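Local coordinates for protein short chain dehydrogenase (Mycobacterium smegmatis, PDB 3UCX) that probably acts as an oxidoreductase, with the Rossmann fold that short-chain dehydrogenases use to bind a nicotinamide adenine dinucleotide cofactor, at residues V92-F97 against F122-L127; S147-H152 against G158-A163. One frame throughout, in Å; residues are numbered along the deposited sequence. Where two conformers were deposited one is given.

Contact 1 (V92-F97 against F122-L127); sequences VINNAF and FGALRL
The side chain of N94 meets A124 and L127 of the helix and makes the close contacts across this buried interface, whose backbones come closest at the CA atoms of N94 and A124, 6.0 Å apart. Along 92-97, V92 comes first: its CB turns toward the helix, but its nearest atom, CG1, stays 4.7 Å from L127 CB, a loose apolar flank. The backbone of I93 pairs with V15 and S17 on one neighbouring strand, while V92 and N94 pair with the other at A141 and V143. N94 then projects across. With CG anti to its own carbonyl carbon (chi1 -78°), the amide is laid against the helix surface. The A124 methyl packs against the amide, with A124 CB 3.7 Å from N94 CG and 3.6 Å from N94 ND2. On the oxygen side, N94 OD1 lies 3.7 Å from L127 CB and 3.8 Å from A124 CA, so the amide bridges two residues three apart on the helix. No hydrogen bond crosses the contact; ND2 instead donates to OD1 of N144, which holds the buried amide nitrogen from the next strand. This is the packing of a central Rossmann strand on the helix that follows it, here strand 91-94 under helix 110-130. N94-N95-A96 matches the start of the NNAG signature of short-chain dehydrogenases, found at the end of this strand. Beyond N94 the chain leaves the helix: N95 sends ND2 to the carbonyl oxygen of G18, and A96 packs on K164 of helix 158-179. Another side of helix 110-130 faces the second subunit, where F122 meets the ring of F110 of that subunit and L125 packs on M113 of that second subunit.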
ATOM      1  N   VAL A  92      -3.117  22.581  14.074  1.00 13.31           N
ATOM      2  CA  VAL A  92      -2.929  21.717  15.249  1.00 13.27           C
ATOM      3  C   VAL A  92      -1.948  20.606  14.882  1.00 13.45           C
ATOM      4  O   VAL A  92      -2.142  19.899  13.888  1.00 13.34           O
ATOM      5  CB  VAL A  92      -4.259  21.120  15.721  1.00 13.81           C
ATOM      6  CG1 VAL A  92      -4.013  20.060  16.793  1.00 14.12           C
ATOM      7  CG2 VAL A  92      -5.208  22.225  16.245  1.00 13.60           C
ATOM      8  N   ILE A  93      -0.890  20.472  15.677  1.00 14.17           N
ATOM      9  CA  ILE A  93       0.128  19.427  15.480  1.00 14.41           C
ATOM     10  C   ILE A  93       0.111  18.498  16.692  1.00 14.76           C
ATOM     11  O   ILE A  93       0.354  18.928  17.828  1.00 14.91           O
ATOM     12  CB  ILE A  93       1.535  20.027  15.298  1.00 14.56           C
ATOM     13  CG1 ILE A  93       1.563  20.963  14.084  1.00 15.09           C
ATOM     14  CG2 ILE A  93       2.583  18.916  15.137  1.00 15.04           C
ATOM     15  CD1 ILE A  93       2.850  21.791  13.957  1.00 15.42           C
ATOM     16  N   ASN A  94      -0.171  17.221  16.454  1.00 14.63           N
ATOM     17  CA  ASN A  94      -0.124  16.228  17.506  1.00 15.95           C
ATOM     18  C   ASN A  94       1.247  15.555  17.424  1.00 17.25           C
ATOM     19  O   ASN A  94       1.505  14.738  16.526  1.00 15.41           O
ATOM     20  CB  ASN A  94      -1.245  15.221  17.326  1.00 16.40           C
ATOM     21  CG  ASN A  94      -2.582  15.770  17.786  1.00 17.50           C
ATOM     22  OD1 ASN A  94      -2.687  16.280  18.900  1.00 18.31           O
ATOM     23  ND2 ASN A  94      -3.590  15.720  16.921  1.00 17.63           N
ATOM     24  N   ASN A  95       2.136  15.933  18.332  1.00 19.89           N
ATOM     25  CA  ASN A  95       3.510  15.430  18.264  1.00 23.23           C
ATOM     26  C   ASN A  95       3.571  14.116  18.984  1.00 26.97           C
ATOM     27  O   ASN A  95       2.886  13.940  20.004  1.00 30.21           O
ATOM     28  CB  ASN A  95       4.497  16.403  18.843  1.00 23.48           C
ATOM     29  CG  ASN A  95       5.931  15.912  18.736  1.00 23.90           C
ATOM     30  OD1 ASN A  95       6.282  15.167  17.832  1.00 24.00           O
ATOM     31  ND2 ASN A  95       6.729  16.257  19.701  1.00 24.45           N
ATOM     32  N   ALA A  96       4.390  13.196  18.445  1.00 32.82           N
ATOM     33  CA  ALA A  96       4.519  11.833  18.991  1.00 35.37           C
ATOM     34  C   ALA A  96       5.475  11.886  20.181  1.00 40.12           C
ATOM     35  O   ALA A  96       6.691  11.914  19.992  1.00 42.36           O
ATOM     36  CB  ALA A  96       5.040  10.867  17.931  1.00 35.20           C
ATOM     37  N   PHE A  97       4.934  11.922  21.394  1.00 41.23           N
ATOM     38  CA  PHE A  97       5.778  12.060  22.594  1.00 45.13           C
ATOM     39  C   PHE A  97       6.056  10.703  23.261  1.00 47.49           C
ATOM     40  O   PHE A  97       7.205  10.408  23.605  1.00 50.95           O
ATOM     41  CB  PHE A  97       5.144  13.037  23.600  1.00 42.75           C
ATOM     42  N   PHE A 122      -6.656   8.454  21.177  1.00 15.04           N
ATOM     43  CA  PHE A 122      -7.776   9.210  21.743  1.00 15.96           C
ATOM     44  C   PHE A 122      -7.399  10.605  22.173  1.00 16.16           C
ATOM     45  O   PHE A 122      -8.202  11.529  22.036  1.00 15.65           O
ATOM     46  CB  PHE A 122      -8.486   8.435  22.845  1.00 16.98           C
ATOM     47  CG  PHE A 122      -9.092   7.141  22.373  1.00 17.50           C
ATOM     48  CD1 PHE A 122      -9.814   7.073  21.190  1.00 18.37           C
ATOM     49  CD2 PHE A 122      -8.939   5.978  23.106  1.00 18.65           C
ATOM     50  CE1 PHE A 122     -10.357   5.862  20.747  1.00 18.98           C
ATOM     51  CE2 PHE A 122      -9.490   4.773  22.682  1.00 19.01           C
ATOM     52  CZ  PHE A 122     -10.203   4.706  21.506  1.00 18.99           C
ATOM     53  N   GLY A 123      -6.171  10.768  22.671  1.00 16.04           N
ATOM     54  CA  GLY A 123      -5.639  12.090  22.985  1.00 16.57           C
ATOM     55  C   GLY A 123      -5.592  13.014  21.780  1.00 15.93           C
ATOM     56  O   GLY A 123      -6.050  14.164  21.849  1.00 15.98           O
ATOM     57  N   ALA A 124      -5.043  12.515  20.679  1.00 15.09           N
ATOM     58  CA  ALA A 124      -4.992  13.270  19.438  1.00 15.04           C
ATOM     59  C   ALA A 124      -6.405  13.598  18.959  1.00 14.80           C
ATOM     60  O   ALA A 124      -6.664  14.737  18.531  1.00 14.12           O
ATOM     61  CB  ALA A 124      -4.216  12.498  18.343  1.00 13.93           C
ATOM     62  N   LEU A 125      -7.326  12.636  19.058  1.00 14.69           N
ATOM     63  CA  LEU A 125      -8.721  12.880  18.610  1.00 14.99           C
ATOM     64  C   LEU A 125      -9.357  13.980  19.473  1.00 15.98           C
ATOM     65  O   LEU A 125      -9.994  14.908  18.961  1.00 15.33           O
ATOM     66  CB  LEU A 125      -9.565  11.622  18.717  1.00 15.14           C
ATOM     67  CG  LEU A 125     -11.008  11.692  18.188  1.00 15.19           C
ATOM     68  CD1 LEU A 125     -11.055  12.238  16.764  1.00 13.89           C
ATOM     69  CD2 LEU A 125     -11.691  10.329  18.295  1.00 15.05           C
ATOM     70  N   ARG A 126      -9.183  13.872  20.786  1.00 16.74           N
ATOM     71  CA  ARG A 126      -9.718  14.874  21.716  1.00 18.88           C
ATOM     72  C   ARG A 126      -9.239  16.279  21.364  1.00 18.33           C
ATOM     73  O   ARG A 126     -10.037  17.223  21.323  1.00 17.94           O
ATOM     74  CB  ARG A 126      -9.327  14.517  23.154  1.00 22.14           C
ATOM     75  CG  ARG A 126     -10.372  14.851  24.182  1.00 27.09           C
ATOM     76  CD  ARG A 126      -9.949  14.464  25.608  1.00 29.25           C
ATOM     77  NE  ARG A 126     -10.622  13.245  26.065  1.00 31.82           N
ATOM     78  CZ  ARG A 126     -10.089  12.031  26.092  1.00 32.15           C
ATOM     79  NH1 ARG A 126      -8.846  11.823  25.702  1.00 33.31           N
ATOM     80  NH2 ARG A 126     -10.808  11.006  26.538  1.00 35.46           N
ATOM     81  N   LEU A 127      -7.952  16.417  21.081  1.00 18.18           N
ATOM     82  CA  LEU A 127      -7.381  17.696  20.634  1.00 18.83           C
ATOM     83  C   LEU A 127      -7.992  18.218  19.360  1.00 16.57           C
ATOM     84  O   LEU A 127      -8.344  19.388  19.267  1.00 16.10           O
ATOM     85  CB  LEU A 127      -5.873  17.584  20.381  1.00 20.99           C
ATOM     86  CG  LEU A 127      -4.955  18.154  21.431  1.00 24.57           C
ATOM     87  CD1 LEU A 127      -5.271  19.632  21.692  1.00 24.43           C
ATOM     88  CD2 LEU A 127      -5.211  17.293  22.650  1.00 24.66           C
TER

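Contact 2 (S147-H152 against G158-A163); sequences SMVVRH and GAYKMA
The 3-10 turn 148-151 comes up to the first turns of helix 158-179, with the CA atoms of V149 and K161 5.4 Å apart. S147 and Y160, with K164 one turn further on, match the Ser-Tyr-Lys pattern of short-chain dehydrogenases, Y160 and K164 forming the YxxxK motif; this places the contact, consistent with the family pattern, at a probable active site. S147 OG accepts the backbone N of V149 at 3.1 Å, nearly straight at 168°, making an ST turn that fixes the hydroxyl. The same OG lies 3.4 Å from Y160 CE2, approaching the ring obliquely. In one of its two deposited conformers V149 packs on Y160 and K161, with V149 CG1 3.9 Å from Y160 CD2 and V149 CG2 3.7 Å from K161 CB; the second conformer leaves this packing less certain. Polar contacts gather further along, where K161 reaches back to the end of the turn. Its chain is extended through chi3 and bends at chi4 (58°), which brings the amine to the carbonyl just past the turn. There K161 NZ donates to H152 O at 2.6 Å, coming in tilted 34° from the carbonyl plane. The amine also donates to a water, 2.8 Å from K161 NZ, which in turn donates to V150 O at 3.0 Å.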
ATOM      1  N   SER A 147       4.740   7.483  12.609  1.00 12.85           N
ATOM      2  CA  SER A 147       6.005   6.760  12.740  1.00 12.60           C
ATOM      3  C   SER A 147       6.219   5.778  11.606  1.00 12.51           C
ATOM      4  O   SER A 147       5.283   5.161  11.112  1.00 11.74           O
ATOM      5  CB  SER A 147       6.057   5.986  14.054  1.00 13.47           C
ATOM      6  OG  SER A 147       7.208   5.127  14.125  1.00 13.56           O
ATOM      7  N   MET A 148       7.482   5.643  11.210  1.00 12.15           N
ATOM      8  CA  MET A 148       7.939   4.598  10.274  1.00 12.38           C
ATOM      9  C   MET A 148       7.506   3.191  10.636  1.00 12.41           C
ATOM     10  O   MET A 148       7.446   2.332   9.781  1.00 12.56           O
ATOM     11  CB  MET A 148       9.474   4.656  10.183  1.00 12.70           C
ATOM     12  CG  MET A 148      10.075   3.906   9.016  1.00 12.86           C
ATOM     13  SD  MET A 148      11.858   4.177   8.865  1.00 13.77           S
ATOM     14  CE  MET A 148      12.461   3.225  10.281  1.00 13.95           C
ATOM     15  N   VAL A 149       7.262   2.929  11.915  1.00 12.89           N
ATOM     16  CA  VAL A 149       6.844   1.618  12.388  0.50 13.16           C
ATOM     17  C   VAL A 149       5.625   1.082  11.629  1.00 12.94           C
ATOM     18  O   VAL A 149       5.432  -0.106  11.527  1.00 12.82           O
ATOM     19  CB  VAL A 149       6.492   1.677  13.890  0.50 13.58           C
ATOM     20  CG1 VAL A 149       5.140   2.350  14.101  0.50 13.40           C
ATOM     21  CG2 VAL A 149       6.505   0.295  14.500  0.50 13.96           C
ATOM     22  N   VAL A 150       4.787   1.977  11.097  1.00 12.83           N
ATOM     23  CA  VAL A 150       3.623   1.494  10.359  1.00 12.79           C
ATOM     24  C   VAL A 150       4.001   0.853   9.010  1.00 13.21           C
ATOM     25  O   VAL A 150       3.182   0.183   8.384  1.00 12.68           O
ATOM     26  CB  VAL A 150       2.537   2.577  10.177  1.00 13.25           C
ATOM     27  CG1 VAL A 150       2.111   3.137  11.544  1.00 13.32           C
ATOM     28  CG2 VAL A 150       2.994   3.675   9.225  1.00 12.96           C
ATOM     29  N   ARG A 151       5.244   1.064   8.570  1.00 12.99           N
ATOM     30  CA  ARG A 151       5.717   0.564   7.273  1.00 12.74           C
ATOM     31  C   ARG A 151       6.366  -0.816   7.348  1.00 12.55           C
ATOM     32  O   ARG A 151       6.728  -1.375   6.311  1.00 12.54           O
ATOM     33  CB  ARG A 151       6.715   1.555   6.667  1.00 12.95           C
ATOM     34  CG  ARG A 151       6.145   2.955   6.480  1.00 13.22           C
ATOM     35  CD  ARG A 151       5.039   2.991   5.456  1.00 13.20           C
ATOM     36  NE  ARG A 151       4.584   4.343   5.128  1.00 13.58           N
ATOM     37  CZ  ARG A 151       3.453   4.607   4.472  1.00 13.41           C
ATOM     38  NH1 ARG A 151       2.678   3.588   4.039  1.00 13.76           N
ATOM     39  NH2 ARG A 151       3.102   5.874   4.214  1.00 13.01           N
ATOM     40  N   HIS A 152       6.523  -1.358   8.557  1.00 12.20           N
ATOM     41  CA  HIS A 152       7.111  -2.689   8.737  1.00 12.57           C
ATOM     42  C   HIS A 152       6.425  -3.462   9.829  1.00 12.55           C
ATOM     43  O   HIS A 152       5.478  -2.967  10.440  1.00 12.08           O
ATOM     44  CB  HIS A 152       8.653  -2.604   8.941  1.00 12.77           C
ATOM     45  CG  HIS A 152       9.102  -1.874  10.191  1.00 13.04           C
ATOM     46  ND1 HIS A 152       9.131  -2.454  11.416  1.00 13.83           N
ATOM     47  CD2 HIS A 152       9.645  -0.594  10.354  1.00 13.54           C
ATOM     48  CE1 HIS A 152       9.623  -1.568  12.321  1.00 13.83           C
ATOM     49  NE2 HIS A 152       9.930  -0.427  11.664  1.00 13.73           N
ATOM     50  N   GLY A 158       5.367  -4.208  18.121  1.00 15.07           N
ATOM     51  CA  GLY A 158       3.926  -4.415  17.989  1.00 14.40           C
ATOM     52  C   GLY A 158       3.010  -3.392  18.662  1.00 14.53           C
ATOM     53  O   GLY A 158       2.074  -2.899  18.020  1.00 13.17           O
ATOM     54  N   ALA A 159       3.230  -3.086  19.937  1.00 13.77           N
ATOM     55  CA  ALA A 159       2.328  -2.159  20.621  1.00 14.43           C
ATOM     56  C   ALA A 159       2.386  -0.802  19.949  1.00 14.42           C
ATOM     57  O   ALA A 159       1.366  -0.150  19.766  1.00 14.20           O
ATOM     58  CB  ALA A 159       2.680  -2.032  22.114  1.00 14.99           C
ATOM     59  N   TYR A 160       3.598  -0.401  19.572  1.00 15.05           N
ATOM     60  CA  TYR A 160       3.839   0.890  18.930  1.00 15.90           C
ATOM     61  C   TYR A 160       3.207   0.931  17.532  1.00 14.66           C
ATOM     62  O   TYR A 160       2.500   1.882  17.194  1.00 13.75           O
ATOM     63  CB  TYR A 160       5.350   1.138  18.853  1.00 18.29           C
ATOM     64  CG  TYR A 160       5.768   2.554  18.560  1.00 21.24           C
ATOM     65  CD1 TYR A 160       5.220   3.617  19.247  1.00 23.42           C
ATOM     66  CD2 TYR A 160       6.784   2.827  17.657  1.00 24.89           C
ATOM     67  CE1 TYR A 160       5.625   4.920  18.994  1.00 26.26           C
ATOM     68  CE2 TYR A 160       7.186   4.131  17.403  1.00 26.06           C
ATOM     69  CZ  TYR A 160       6.588   5.163  18.069  1.00 26.31           C
ATOM     70  OH  TYR A 160       6.976   6.473  17.868  1.00 34.89           O
ATOM     71  N   LYS A 161       3.441  -0.104  16.736  1.00 13.19           N
ATOM     72  CA  LYS A 161       2.786  -0.207  15.426  1.00 13.33           C
ATOM     73  C   LYS A 161       1.241  -0.220  15.527  1.00 13.18           C
ATOM     74  O   LYS A 161       0.549   0.406  14.702  1.00 12.89           O
ATOM     75  CB  LYS A 161       3.269  -1.443  14.665  1.00 13.36           C
ATOM     76  CG  LYS A 161       2.684  -1.636  13.252  1.00 13.41           C
ATOM     77  CD  LYS A 161       3.073  -3.004  12.726  1.00 14.07           C
ATOM     78  CE  LYS A 161       2.537  -3.404  11.349  1.00 14.51           C
ATOM     79  NZ  LYS A 161       2.963  -2.420  10.364  1.00 15.96           N
ATOM     80  N   MET A 162       0.718  -0.922  16.523  1.00 13.03           N
ATOM     81  CA  MET A 162      -0.739  -1.014  16.692  1.00 13.84           C
ATOM     82  C   MET A 162      -1.355   0.361  16.938  1.00 13.38           C
ATOM     83  O   MET A 162      -2.315   0.744  16.264  1.00 13.70           O
ATOM     84  CB  MET A 162      -1.130  -1.950  17.827  1.00 14.75           C
ATOM     85  CG  MET A 162      -2.626  -1.881  18.212  1.00 16.11           C
ATOM     86  SD  MET A 162      -2.938  -2.638  19.820  1.00 21.03           S
ATOM     87  CE  MET A 162      -2.560  -4.329  19.378  1.00 18.08           C
ATOM     88  N   ALA A 163      -0.797   1.097  17.890  1.00 12.50           N
ATOM     89  CA  ALA A 163      -1.319   2.418  18.253  1.00 12.54           C
ATOM     90  C   ALA A 163      -1.142   3.403  17.105  1.00 12.00           C
ATOM     91  O   ALA A 163      -2.059   4.185  16.767  1.00 11.12           O
ATOM     92  CB  ALA A 163      -0.614   2.923  19.503  1.00 12.75           C
TER
HETATM   93  O   HOH W   1       0.729  -0.721   9.947  1.00 19.65           O

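In the fold
From the N terminus the chain builds three strands before strand 91-94 enters the middle of the parallel sheet. Contact 1 closes the loop from there to helix 110-130, within the crossover that leads on to the adjacent strand 141-145. Only after that strand does contact 2 open, closing a much shorter loop onto helix 158-179; the connection between its segments holds A155 and K156, which line the 2-(2-methoxyethoxy)ethanol pocket with P104. The two loops follow in series, neither nesting nor crossing. The centres of contacts 1 and 2 are 16 Å apart, and the two do not touch. A124 on L167 and A96 on K164 join contact 1 to helix 158-179, and both contacts reach the second subunit.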